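PDB 3IGN: diguanylate cyclase from Marinobacter aquaeolei VT8, which probably condenses two GTP molecules into the second messenger 3',3'-c-di-GMP through its GGDEF domain, the part in this crystal. Local coordinates for residues A[25-28]-A[29-32]. Numbering follows the deposited sequence.
Sequences LVDA and EYER
Four successive i to i+4 hydrogen bonds, E29 N to L25 O, Y30 N to V26 O, E31 N to D27 O and R32 N to A28 O, tie 25-28 to 29-32 as two turns of one regular alpha-helix. A water joins the side chains of D27 and E31: it donates to D27 OD1 at 2.6 Å and to E31 OE2 at 2.7 Å. These two carboxylate oxygens stand 4.6 Å apart, and the shared donor probably eases the repulsion between them. E31 bends at chi2 (-61°), which turns its carboxylate toward the Y30 ring, with OE2 in the ring plane, at its edge. Y30 CB rests 3.4 Å from D27 O, while CG, anti to the backbone N (chi1 173°), carries the ring away from 25-28; the hydroxyl is hydrogen-bonded to P141 O. E29 CB packs 3.6 Å from L25 O, and its carboxylate oxygen OE2 makes weak hydrogen bonds with Q38 and T40. Helix 19-36 of the GGDEF domain lays L25, V26 and E29 against I94 of strand 90-96, and E29 also touches P96, whereas V26, D27 and Y30 meet Y144 of helix 144-160.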
loop_
_atom_site.group_PDB
_atom_site.type_symbol
_atom_site.label_atom_id
_atom_site.label_comp_id
_atom_site.label_asym_id
_atom_site.label_seq_id
_atom_site.Cartn_x
_atom_site.Cartn_y
_atom_site.Cartn_z
ATOM N N LEU A 25 4.211 10.927 8.431
ATOM C CA LEU A 25 2.751 10.975 8.582
ATOM C C LEU A 25 2.260 9.784 9.404
ATOM O O LEU A 25 1.331 9.910 10.212
ATOM C CB LEU A 25 2.073 10.986 7.209
ATOM C CG LEU A 25 1.594 12.343 6.662
ATOM C CD1 LEU A 25 2.572 13.436 7.016
ATOM C CD2 LEU A 25 1.390 12.251 5.160
ATOM N N VAL A 26 2.876 8.625 9.195
ATOM C CA VAL A 26 2.517 7.437 9.978
ATOM C C VAL A 26 2.810 7.722 11.449
ATOM O O VAL A 26 2.008 7.418 12.329
ATOM C CB VAL A 26 3.352 6.200 9.556
ATOM C CG1 VAL A 26 3.068 5.029 10.490
ATOM C CG2 VAL A 26 3.008 5.808 8.135
ATOM N N ASP A 27 3.971 8.305 11.710
ATOM C CA ASP A 27 4.370 8.638 13.070
ATOM C C ASP A 27 3.395 9.655 13.669
ATOM O O ASP A 27 3.029 9.551 14.846
ATOM C CB ASP A 27 5.804 9.187 13.071
ATOM C CG ASP A 27 6.349 9.423 14.474
ATOM O OD1 ASP A 27 5.872 8.779 15.433
ATOM O OD2 ASP A 27 7.275 10.247 14.613
ATOM N N ALA A 28 2.961 10.621 12.864
ATOM C CA ALA A 28 2.023 11.635 13.345
ATOM C C ALA A 28 0.688 10.992 13.708
ATOM O O ALA A 28 0.088 11.325 14.739
ATOM C CB ALA A 28 1.818 12.710 12.289
ATOM N N GLU A 29 0.218 10.069 12.871
ATOM C CA GLU A 29 -1.050 9.402 13.160
ATOM C C GLU A 29 -0.924 8.516 14.403
ATOM O O GLU A 29 -1.861 8.413 15.200
ATOM C CB GLU A 29 -1.509 8.578 11.960
ATOM C CG GLU A 29 -2.935 8.007 12.084
ATOM C CD GLU A 29 -4.021 9.079 12.134
ATOM O OE1 GLU A 29 -3.877 10.131 11.478
ATOM O OE2 GLU A 29 -5.046 8.864 12.805
ATOM N N TYR A 30 0.237 7.885 14.568
ATOM C CA TYR A 30 0.498 7.033 15.729
ATOM C C TYR A 30 0.391 7.849 17.020
ATOM O O TYR A 30 -0.252 7.422 17.981
ATOM C CB TYR A 30 1.905 6.412 15.632
ATOM C CG TYR A 30 2.322 5.645 16.864
ATOM C CD1 TYR A 30 1.891 4.333 17.073
ATOM C CD2 TYR A 30 3.108 6.243 17.845
ATOM C CE1 TYR A 30 2.224 3.638 18.232
ATOM C CE2 TYR A 30 3.446 5.558 19.014
ATOM C CZ TYR A 30 2.994 4.258 19.200
ATOM O OH TYR A 30 3.272 3.595 20.371
ATOM N N GLU A 31 1.019 9.021 17.050
ATOM C CA GLU A 31 0.961 9.867 18.248
ATOM C C GLU A 31 -0.443 10.415 18.489
ATOM O O GLU A 31 -0.839 10.624 19.641
ATOM C CB GLU A 31 1.967 11.022 18.152
ATOM C CG GLU A 31 3.416 10.601 18.336
ATOM C CD GLU A 31 3.685 9.967 19.699
ATOM O OE1 GLU A 31 2.934 10.250 20.666
ATOM O OE2 GLU A 31 4.656 9.197 19.810
ATOM N N ARG A 32 -1.199 10.641 17.418
ATOM C CA ARG A 32 -2.567 11.130 17.546
ATOM C C ARG A 32 -3.378 10.032 18.228
ATOM O O ARG A 32 -4.182 10.304 19.120
ATOM C CB ARG A 32 -3.163 11.450 16.175
ATOM C CG ARG A 32 -4.548 12.108 16.223
ATOM C CD ARG A 32 -4.963 12.606 14.833
ATOM N NE ARG A 32 -6.340 13.102 14.800
ATOM C CZ ARG A 32 -6.739 14.135 14.069
ATOM N NH1 ARG A 32 -5.863 14.784 13.308
ATOM N NH2 ARG A 32 -8.000 14.548 14.120
HETATM O O HOH W 1 6.577 9.413 17.897
#